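Local coordinates for protein prefoldin beta subunit 2 (Thermococcus sp., PDB 3AEI) that probably serves as a subunit of the chaperone prefoldin, which holds unfolded proteins and delivers them to a group II chaperonin, at residues Ser22-Met27 with Lys79-Glu84; Lys28-Ala33 with Glu67-Val72; Gly35-Leu40 with Arg44-Ala49. One frame throughout, in Å; residues are numbered along the deposited sequence. Where two conformers were deposited one is given.

The three contacts follow the hairpin of the prefoldin subunit from its coiled-coil arms to its beta-hairpin end. Contacts 1 and 2 both join helix 2-37 to helix 59-93; their centres lie about 13 Å apart, and they touch where Met27 packs on Arg70. Contact 3 brings the last turn of helix 2-37 against the start of strand 46-50; its centre is about 13 Å from that of contact 2 and about 25 Å from that of contact 1. Along the chain contact 1 encloses contact 2, which encloses contact 3. Contacts 2 and 3 share a sulfate ion, probably from the crystallisation liquor. Both touch a second subunit, and in contact 3 the sheet continues into that chain.

Contact 1 (Ser22-Met27 with Lys79-Glu84); sequences SLELKM and KLKKRE
Leu23 and Leu80 meet methyl to methyl across the antiparallel coiled coil of the prefoldin arm, where helix 2-37 runs beside helix 59-93. Their CD1 atoms stand 3.9 Å apart, and the two side chains cross at about a right angle, so the touch is between branch ends and not along their lengths. Each CG lies beside its own backbone N, anti to the carbonyl carbon (chi1 -60° in Leu23 and -67° in Leu80), and with CD1 reaching onward from there each residue spends its full length on the gap. The CA atoms of this pair are 10.2 Å apart, so both side chains have to reach well into the space between the helices. Leucine suits both places because it is long, unbranched at CB and free of polar atoms that would need partners. Leu23 also leans on Glu76, one turn earlier on helix 59-93.

The charged groups form a second set of interactions beside the leucines. Arg20, one turn before Glu24 on the same helix, makes a salt bridge with Glu24 OE1 through NH1, and with its NE it holds Glu84 OE2 on the partner helix; this arginine thus ties the two helices together. The other carboxylate oxygen, Glu24 OE2, faces Lys81, whose chain turns at chi3 (79°) before it reaches NZ. OE2 and NZ stay 4.4 Å apart, too far for a salt bridge, although the opposite charges probably still attract. A long, flexible lysine suits such an exposed edge. Water fills the role of go-between: one molecule donates to Glu24 OE2 at 2.8 Å and accepts a weak bond from Lys81 NZ at 3.3 Å.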
loop_
_atom_site.group_PDB
_atom_site.type_symbol
_atom_site.label_atom_id
_atom_site.label_comp_id
_atom_site.label_asym_id
_atom_site.label_seq_id
_atom_site.Cartn_x
_atom_site.Cartn_y
_atom_site.Cartn_z
ATOM N N SER A 22 8.328 7.608 -7.510
ATOM C CA SER A 22 7.856 6.321 -7.021
ATOM C C SER A 22 8.664 5.235 -7.733
ATOM O O SER A 22 9.071 4.247 -7.130
ATOM C CB SER A 22 6.358 6.166 -7.318
ATOM O OG SER A 22 5.930 4.845 -7.012
ATOM N N LEU A 23 8.911 5.430 -9.021
ATOM C CA LEU A 23 9.678 4.442 -9.774
ATOM C C LEU A 23 11.129 4.408 -9.323
ATOM O O LEU A 23 11.709 3.325 -9.194
ATOM C CB LEU A 23 9.623 4.765 -11.279
ATOM C CG LEU A 23 8.258 4.779 -11.912
ATOM C CD1 LEU A 23 8.442 5.156 -13.382
ATOM C CD2 LEU A 23 7.596 3.408 -11.780
ATOM N N GLU A 24 11.743 5.569 -9.052
ATOM C CA GLU A 24 13.135 5.548 -8.618
ATOM C C GLU A 24 13.261 4.817 -7.269
ATOM O O GLU A 24 14.260 4.123 -7.017
ATOM C CB GLU A 24 13.687 6.975 -8.486
ATOM C CG GLU A 24 13.752 7.672 -9.796
ATOM C CD GLU A 24 14.352 9.065 -9.721
ATOM O OE1 GLU A 24 13.958 9.815 -8.802
ATOM O OE2 GLU A 24 15.199 9.400 -10.592
ATOM N N LEU A 25 12.259 4.976 -6.390
ATOM C CA LEU A 25 12.335 4.302 -5.105
ATOM C C LEU A 25 12.373 2.777 -5.281
ATOM O O LEU A 25 13.182 2.081 -4.665
ATOM C CB LEU A 25 11.142 4.691 -4.186
ATOM C CG LEU A 25 11.031 3.851 -2.898
ATOM C CD1 LEU A 25 12.237 4.058 -1.975
ATOM C CD2 LEU A 25 9.748 4.227 -2.210
ATOM N N LYS A 26 11.486 2.280 -6.120
ATOM C CA LYS A 26 11.413 0.843 -6.330
ATOM C C LYS A 26 12.691 0.406 -7.004
ATOM O O LYS A 26 13.244 -0.633 -6.676
ATOM C CB LYS A 26 10.208 0.489 -7.193
ATOM C CG LYS A 26 8.864 0.727 -6.528
ATOM C CD LYS A 26 7.785 0.318 -7.527
ATOM C CE LYS A 26 6.406 0.684 -7.035
ATOM N NZ LYS A 26 6.125 2.131 -7.238
ATOM N N MET A 27 13.183 1.209 -7.928
ATOM C CA MET A 27 14.399 0.814 -8.613
ATOM C C MET A 27 15.598 0.714 -7.644
ATOM O O MET A 27 16.361 -0.273 -7.670
ATOM C CB MET A 27 14.693 1.779 -9.779
ATOM C CG MET A 27 15.892 1.332 -10.598
ATOM S SD MET A 27 16.120 2.509 -11.934
ATOM C CE MET A 27 16.904 3.836 -11.075
ATOM N N LYS A 79 12.055 8.752 -19.595
ATOM C CA LYS A 79 10.998 9.403 -20.339
ATOM C C LYS A 79 10.304 10.461 -19.512
ATOM O O LYS A 79 9.962 11.524 -20.021
ATOM C CB LYS A 79 9.980 8.386 -20.826
ATOM C CG LYS A 79 10.531 7.546 -21.999
ATOM C CD LYS A 79 9.490 6.575 -22.533
ATOM C CE LYS A 79 10.097 5.625 -23.564
ATOM N NZ LYS A 79 9.134 4.573 -23.967
ATOM N N LEU A 80 10.098 10.181 -18.229
ATOM C CA LEU A 80 9.426 11.172 -17.394
ATOM C C LEU A 80 10.347 12.362 -17.125
ATOM O O LEU A 80 9.885 13.508 -17.110
ATOM C CB LEU A 80 8.957 10.533 -16.067
ATOM C CG LEU A 80 7.853 9.481 -16.149
ATOM C CD1 LEU A 80 7.781 8.734 -14.849
ATOM C CD2 LEU A 80 6.527 10.099 -16.505
ATOM N N LYS A 81 11.644 12.112 -16.917
ATOM C CA LYS A 81 12.579 13.195 -16.661
ATOM C C LYS A 81 12.685 14.105 -17.895
ATOM O O LYS A 81 12.868 15.315 -17.775
ATOM C CB LYS A 81 13.964 12.654 -16.226
ATOM C CG LYS A 81 13.961 12.118 -14.765
ATOM C CD LYS A 81 15.320 11.634 -14.225
ATOM C CE LYS A 81 16.202 12.795 -13.781
ATOM N NZ LYS A 81 17.415 12.332 -13.036
ATOM N N LYS A 82 12.535 13.543 -19.081
ATOM C CA LYS A 82 12.616 14.390 -20.259
ATOM C C LYS A 82 11.359 15.286 -20.327
ATOM O O LYS A 82 11.461 16.449 -20.734
ATOM C CB LYS A 82 12.840 13.519 -21.506
ATOM C CG LYS A 82 12.064 13.909 -22.717
ATOM C CD LYS A 82 10.647 13.403 -22.579
ATOM C CE LYS A 82 10.518 11.913 -22.845
ATOM N NZ LYS A 82 9.086 11.512 -22.762
ATOM N N ARG A 83 10.197 14.772 -19.907
ATOM C CA ARG A 83 8.969 15.585 -19.879
ATOM C C ARG A 83 9.128 16.669 -18.800
ATOM O O ARG A 83 8.688 17.806 -18.997
ATOM C CB ARG A 83 7.713 14.743 -19.565
ATOM C CG ARG A 83 7.097 13.952 -20.748
ATOM C CD ARG A 83 5.818 13.132 -20.344
ATOM N NE ARG A 83 4.682 13.984 -19.979
ATOM C CZ ARG A 83 3.609 13.583 -19.296
ATOM N NH1 ARG A 83 3.504 12.324 -18.890
ATOM N NH2 ARG A 83 2.642 14.451 -19.003
ATOM N N GLU A 84 9.757 16.334 -17.672
ATOM C CA GLU A 84 9.960 17.330 -16.598
ATOM C C GLU A 84 10.876 18.432 -17.125
ATOM O O GLU A 84 10.731 19.599 -16.782
ATOM C CB GLU A 84 10.651 16.724 -15.374
ATOM C CG GLU A 84 9.874 15.662 -14.650
ATOM C CD GLU A 84 10.679 15.018 -13.528
ATOM O OE1 GLU A 84 11.423 15.744 -12.822
ATOM O OE2 GLU A 84 10.562 13.778 -13.343
HETATM O O HOH W 1 16.512 11.731 -9.885
#

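Contact 2 (Lys28-Ala33 with Glu67-Val72). With SO4 (sulfate ion), chain C.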
loop_
_atom_site.group_PDB
_atom_site.type_symbol
_atom_site.label_atom_id
_atom_site.label_comp_id
_atom_site.label_asym_id
_atom_site.label_seq_id
_atom_site.Cartn_x
_atom_site.Cartn_y
_atom_site.Cartn_z
ATOM N N LYS A 28 15.727 1.688 -6.741
ATOM C CA LYS A 28 16.810 1.726 -5.785
ATOM C C LYS A 28 16.677 0.586 -4.756
ATOM O O LYS A 28 17.676 0.058 -4.308
ATOM C CB LYS A 28 16.842 3.062 -5.025
ATOM C CG LYS A 28 17.230 4.285 -5.834
ATOM C CD LYS A 28 16.899 5.523 -4.987
ATOM C CE LYS A 28 17.182 6.844 -5.678
ATOM N NZ LYS A 28 16.697 7.990 -4.797
ATOM N N GLU A 29 15.444 0.240 -4.382
ATOM C CA GLU A 29 15.238 -0.851 -3.433
ATOM C C GLU A 29 15.721 -2.162 -4.056
ATOM O O GLU A 29 16.336 -2.986 -3.383
ATOM C CB GLU A 29 13.756 -0.955 -3.031
ATOM C CG GLU A 29 13.297 0.238 -2.157
ATOM C CD GLU A 29 11.786 0.319 -1.962
ATOM O OE1 GLU A 29 11.358 0.949 -0.968
ATOM O OE2 GLU A 29 11.014 -0.213 -2.798
ATOM N N LEU A 30 15.446 -2.369 -5.344
ATOM C CA LEU A 30 15.883 -3.607 -6.007
ATOM C C LEU A 30 17.402 -3.645 -6.174
ATOM O O LEU A 30 17.998 -4.706 -6.048
ATOM C CB LEU A 30 15.211 -3.793 -7.387
ATOM C CG LEU A 30 13.692 -3.990 -7.340
ATOM C CD1 LEU A 30 13.132 -3.900 -8.785
ATOM C CD2 LEU A 30 13.342 -5.311 -6.716
ATOM N N GLU A 31 18.030 -2.491 -6.437
ATOM C CA GLU A 31 19.505 -2.442 -6.533
ATOM C C GLU A 31 20.131 -2.771 -5.162
ATOM O O GLU A 31 21.126 -3.493 -5.085
ATOM C CB GLU A 31 19.951 -1.058 -7.050
ATOM C CG GLU A 31 19.317 -0.777 -8.421
ATOM C CD GLU A 31 19.576 0.619 -8.974
ATOM O OE1 GLU A 31 19.635 1.584 -8.177
ATOM O OE2 GLU A 31 19.695 0.745 -10.220
ATOM N N TYR A 32 19.516 -2.291 -4.071
ATOM C CA TYR A 32 20.004 -2.586 -2.742
ATOM C C TYR A 32 19.892 -4.085 -2.503
ATOM O O TYR A 32 20.848 -4.725 -2.056
ATOM C CB TYR A 32 19.188 -1.816 -1.705
ATOM C CG TYR A 32 19.849 -1.735 -0.357
ATOM C CD1 TYR A 32 20.568 -0.595 0.028
ATOM C CD2 TYR A 32 19.718 -2.769 0.549
ATOM C CE1 TYR A 32 21.128 -0.503 1.306
ATOM C CE2 TYR A 32 20.277 -2.692 1.829
ATOM C CZ TYR A 32 20.973 -1.551 2.197
ATOM O OH TYR A 32 21.458 -1.447 3.479
ATOM N N ALA A 33 18.742 -4.655 -2.862
ATOM C CA ALA A 33 18.518 -6.092 -2.685
ATOM C C ALA A 33 19.584 -6.886 -3.477
ATOM O O ALA A 33 20.109 -7.883 -2.979
ATOM C CB ALA A 33 17.107 -6.472 -3.173
ATOM N N GLU A 67 17.372 -7.147 -12.712
ATOM C CA GLU A 67 17.895 -6.531 -13.911
ATOM C C GLU A 67 16.816 -6.141 -14.916
ATOM O O GLU A 67 16.910 -5.076 -15.527
ATOM C CB GLU A 67 18.954 -7.429 -14.566
ATOM C CG GLU A 67 20.191 -7.586 -13.690
ATOM C CD GLU A 67 20.896 -6.252 -13.487
ATOM O OE1 GLU A 67 21.077 -5.514 -14.489
ATOM O OE2 GLU A 67 21.273 -5.931 -12.338
ATOM N N ARG A 68 15.805 -6.978 -15.103
ATOM C CA ARG A 68 14.765 -6.624 -16.048
ATOM C C ARG A 68 13.966 -5.447 -15.518
ATOM O O ARG A 68 13.648 -4.527 -16.258
ATOM C CB ARG A 68 13.814 -7.798 -16.300
ATOM C CG ARG A 68 14.483 -9.029 -16.915
ATOM C CD ARG A 68 13.440 -10.032 -17.405
ATOM N NE ARG A 68 13.984 -11.366 -17.632
ATOM C CZ ARG A 68 13.930 -12.356 -16.745
ATOM N NH1 ARG A 68 13.353 -12.171 -15.561
ATOM N NH2 ARG A 68 14.442 -13.539 -17.044
ATOM N N SER A 69 13.653 -5.481 -14.226
ATOM C CA SER A 69 12.851 -4.414 -13.633
ATOM C C SER A 69 13.596 -3.094 -13.721
ATOM O O SER A 69 12.994 -2.052 -13.993
ATOM C CB SER A 69 12.527 -4.757 -12.153
ATOM O OG SER A 69 11.597 -5.827 -12.079
ATOM N N ARG A 70 14.905 -3.123 -13.490
ATOM C CA ARG A 70 15.674 -1.885 -13.570
ATOM C C ARG A 70 15.603 -1.301 -14.969
ATOM O O ARG A 70 15.526 -0.090 -15.151
ATOM C CB ARG A 70 17.129 -2.111 -13.174
ATOM C CG ARG A 70 17.361 -2.099 -11.657
ATOM C CD ARG A 70 18.793 -2.462 -11.309
ATOM N NE ARG A 70 19.754 -1.681 -12.077
ATOM C CZ ARG A 70 21.057 -1.934 -12.116
ATOM N NH1 ARG A 70 21.560 -2.955 -11.425
ATOM N NH2 ARG A 70 21.861 -1.175 -12.857
ATOM N N LEU A 71 15.614 -2.166 -15.975
ATOM C CA LEU A 71 15.533 -1.683 -17.351
ATOM C C LEU A 71 14.213 -0.986 -17.625
ATOM O O LEU A 71 14.170 0.089 -18.224
ATOM C CB LEU A 71 15.718 -2.867 -18.295
ATOM C CG LEU A 71 15.994 -2.603 -19.765
ATOM C CD1 LEU A 71 17.041 -1.499 -19.923
ATOM C CD2 LEU A 71 16.449 -3.906 -20.384
ATOM N N VAL A 72 13.126 -1.597 -17.169
ATOM C CA VAL A 72 11.804 -1.036 -17.350
ATOM C C VAL A 72 11.753 0.277 -16.561
ATOM O O VAL A 72 11.295 1.291 -17.066
ATOM C CB VAL A 72 10.705 -2.012 -16.829
ATOM C CG1 VAL A 72 9.350 -1.323 -16.740
ATOM C CG2 VAL A 72 10.599 -3.215 -17.768
HETATM S S SO4 C . 10.266 -9.885 -14.473
HETATM O O1 SO4 C . 10.622 -9.757 -15.899
HETATM O O2 SO4 C . 10.460 -8.590 -13.798
HETATM O O3 SO4 C . 11.132 -10.897 -13.839
HETATM O O4 SO4 C . 8.853 -10.296 -14.361
#
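Glu31 and Arg70 are brought together by two differently shaped chains. Glu31 sets CG beside its backbone N (chi1 -58°) and then runs out extended, which places its carboxylate beside Arg70. Arg70 begins in the same way but bends at chi3 (50°), which turns its guanidinium across the end of the glutamate. The two side chains cross at about a right angle, with the carboxylate and guanidinium planes 83° apart. Glu31 OE2 consequently sits over one face of the guanidinium, 3.1 Å from Arg70 NE, with no N-H pointing at it: this is a salt bridge held by charge alone. The aliphatic parts pack as well, Glu31 CG lying 3.4 Å from Arg70 CD.

Arg70 has a second acidic mate on its own helix. Its NH1 makes a salt bridge of 3.1 Å with Glu67 OE2, so the arginine lies between two carboxylates in a three-residue network, and its charge probably eases the crowding of acids there, Glu34 among them. Arginine suits this place because its broad cation can serve several partners while its methylene groups pack against a neighbour.

Deeper between the helices Leu30 presses CD1 onto Ser69 CB at 3.5 Å, a close approach that the small side chain of serine allows. The Ser69 hydroxyl does not need the other helix, because OG is hydrogen-bonded to the carbonyl oxygen of His65 one turn back. Leu30 also packs against Ile66 and Tyr73, and on Ser51 of a second subunit. An apolar seam flanked by interhelical and intrahelical ion pairs of this kind is typical of the antiparallel coiled coil, here that of a prefoldin arm.

Contact 3 (Gly35-Leu40 with Arg44-Ala49). With SO4 (sulfate ion), chain C.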
loop_
_atom_site.group_PDB
_atom_site.type_symbol
_atom_site.label_atom_id
_atom_site.label_comp_id
_atom_site.label_asym_id
_atom_site.label_seq_id
_atom_site.Cartn_x
_atom_site.Cartn_y
_atom_site.Cartn_z
ATOM N N GLY A 35 22.620 -6.069 -4.204
ATOM C CA GLY A 35 23.887 -6.053 -3.487
ATOM C C GLY A 35 23.953 -7.090 -2.386
ATOM O O GLY A 35 25.006 -7.709 -2.191
ATOM N N ILE A 36 22.845 -7.295 -1.672
ATOM C CA ILE A 36 22.798 -8.269 -0.596
ATOM C C ILE A 36 22.803 -9.697 -1.141
ATOM O O ILE A 36 23.522 -10.596 -0.646
ATOM C CB ILE A 36 21.535 -8.102 0.255
ATOM C CG1 ILE A 36 21.556 -6.709 0.909
ATOM C CG2 ILE A 36 21.420 -9.242 1.262
ATOM C CD1 ILE A 36 20.435 -6.436 1.840
ATOM N N ILE A 37 21.983 -9.909 -2.161
ATOM C CA ILE A 37 21.856 -11.236 -2.744
ATOM C C ILE A 37 23.160 -11.734 -3.331
ATOM O O ILE A 37 23.425 -12.936 -3.327
ATOM C CB ILE A 37 20.763 -11.201 -3.839
ATOM C CG1 ILE A 37 19.395 -11.026 -3.167
ATOM C CG2 ILE A 37 20.769 -12.480 -4.669
ATOM C CD1 ILE A 37 18.293 -10.514 -4.159
ATOM N N THR A 38 23.975 -10.819 -3.824
ATOM C CA THR A 38 25.224 -11.243 -4.425
ATOM C C THR A 38 26.381 -11.152 -3.434
ATOM O O THR A 38 27.528 -11.320 -3.824
ATOM C CB THR A 38 25.535 -10.421 -5.680
ATOM O OG1 THR A 38 25.714 -9.030 -5.320
ATOM C CG2 THR A 38 24.417 -10.558 -6.701
ATOM N N SER A 39 26.082 -10.910 -2.162
ATOM C CA SER A 39 27.139 -10.810 -1.150
ATOM C C SER A 39 27.655 -12.193 -0.763
ATOM O O SER A 39 27.179 -13.210 -1.254
ATOM C CB SER A 39 26.671 -10.023 0.091
ATOM O OG SER A 39 25.653 -10.667 0.835
ATOM N N LEU A 40 28.616 -12.241 0.142
ATOM C CA LEU A 40 29.224 -13.513 0.497
ATOM C C LEU A 40 28.406 -14.558 1.250
ATOM O O LEU A 40 28.552 -15.749 0.968
ATOM C CB LEU A 40 30.515 -13.225 1.250
ATOM C CG LEU A 40 31.565 -14.322 1.342
ATOM C CD1 LEU A 40 32.091 -14.698 -0.058
ATOM C CD2 LEU A 40 32.687 -13.772 2.215
ATOM N N ARG A 44 20.708 -17.572 1.594
ATOM C CA ARG A 44 19.660 -16.599 1.850
ATOM C C ARG A 44 18.521 -17.017 0.964
ATOM O O ARG A 44 18.659 -17.059 -0.277
ATOM C CB ARG A 44 20.003 -15.160 1.430
ATOM C CG ARG A 44 21.037 -14.416 2.267
ATOM C CD ARG A 44 21.298 -13.017 1.657
ATOM N NE ARG A 44 22.503 -12.401 2.233
ATOM C CZ ARG A 44 22.547 -11.745 3.394
ATOM N NH1 ARG A 44 21.449 -11.588 4.133
ATOM N NH2 ARG A 44 23.684 -11.239 3.823
ATOM N N ARG A 45 17.400 -17.315 1.596
ATOM C CA ARG A 45 16.205 -17.651 0.860
ATOM C C ARG A 45 15.673 -16.327 0.299
ATOM O O ARG A 45 15.886 -15.270 0.886
ATOM C CB ARG A 45 15.170 -18.275 1.791
ATOM C CG ARG A 45 15.555 -19.701 2.240
ATOM C CD ARG A 45 14.333 -20.340 2.907
ATOM N NE ARG A 45 14.583 -21.646 3.501
ATOM C CZ ARG A 45 14.372 -22.806 2.891
ATOM N NH1 ARG A 45 13.907 -22.831 1.651
ATOM N NH2 ARG A 45 14.604 -23.945 3.534
ATOM N N ILE A 46 15.015 -16.399 -0.855
ATOM C CA ILE A 46 14.441 -15.213 -1.484
ATOM C C ILE A 46 13.012 -15.551 -1.936
ATOM O O ILE A 46 12.724 -16.662 -2.421
ATOM C CB ILE A 46 15.237 -14.777 -2.728
ATOM C CG1 ILE A 46 16.720 -14.531 -2.350
ATOM C CG2 ILE A 46 14.649 -13.499 -3.269
ATOM C CD1 ILE A 46 17.683 -14.560 -3.610
ATOM N N TYR A 47 12.102 -14.596 -1.742
ATOM C CA TYR A 47 10.731 -14.759 -2.203
ATOM C C TYR A 47 10.365 -13.583 -3.093
ATOM O O TYR A 47 10.891 -12.467 -2.932
ATOM C CB TYR A 47 9.739 -14.770 -1.004
ATOM C CG TYR A 47 9.868 -16.026 -0.165
ATOM C CD1 TYR A 47 9.069 -17.147 -0.423
ATOM C CD2 TYR A 47 10.833 -16.126 0.849
ATOM C CE1 TYR A 47 9.232 -18.314 0.298
ATOM C CE2 TYR A 47 10.983 -17.305 1.570
ATOM C CZ TYR A 47 10.181 -18.389 1.280
ATOM O OH TYR A 47 10.322 -19.578 1.997
ATOM N N ARG A 48 9.474 -13.821 -4.040
ATOM C CA ARG A 48 8.976 -12.741 -4.882
ATOM C C ARG A 48 7.474 -12.628 -4.605
ATOM O O ARG A 48 6.753 -13.637 -4.472
ATOM C CB ARG A 48 9.245 -13.003 -6.358
ATOM C CG ARG A 48 8.590 -11.947 -7.297
ATOM C CD ARG A 48 9.210 -12.038 -8.680
ATOM N NE ARG A 48 8.494 -11.187 -9.614
ATOM C CZ ARG A 48 8.635 -11.255 -10.933
ATOM N NH1 ARG A 48 9.466 -12.136 -11.458
ATOM N NH2 ARG A 48 7.943 -10.441 -11.716
ATOM N N ALA A 49 7.016 -11.383 -4.500
ATOM C CA ALA A 49 5.624 -11.111 -4.198
ATOM C C ALA A 49 4.793 -10.946 -5.461
ATOM O O ALA A 49 5.154 -10.163 -6.340
ATOM C CB ALA A 49 5.533 -9.820 -3.385
HETATM S S SO4 C . 10.266 -9.885 -14.473
HETATM O O1 SO4 C . 10.622 -9.757 -15.899
HETATM O O2 SO4 C . 10.460 -8.590 -13.798
HETATM O O3 SO4 C . 11.132 -10.897 -13.839
HETATM O O4 SO4 C . 8.853 -10.296 -14.361
HETATM O O HOH W 2 24.156 -13.661 0.415
HETATM O O HOH W 3 26.941 -11.613 3.218
#
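Ile36 lays its CG2 methyl over the centre of the Arg44 guanidinium, 3.5 Å from CZ. This branch stands anti to the backbone N, and Arg44, extended from CG to NE, passes across it at about a right angle. Isoleucine thus gives the flat cation an apolar face, while the guanidinium edge stays available to polar partners: NE donates to a water at 2.8 Å, and NH2 gives a weak bond to another water that itself donates to Ser39 OG. Ser39, two residues past the end of helix 2-37, folds back on its last turn. Its hydroxyl donates to Ile36 O at 2.6 Å, in the carbonyl plane and on a lone pair, and its backbone N binds the same oxygen. Here the prefoldin fold passes from coiled-coil helix to beta hairpin 46-57, and Arg44 NH1 is hydrogen-bonded to Glu56 O of the second subunit while NH2 forms a salt bridge with its Glu61. A leucine here would probably leave that Glu61 without its positive mate, and Glu56 O and the water at NE without their donor. Farther in, Ile46 CD1 nestles against Ile37, 3.9 Å from CG2. Past it, Arg48 NH2 donates to sulfate O4 at 2.8 Å, fairly straight at 158°.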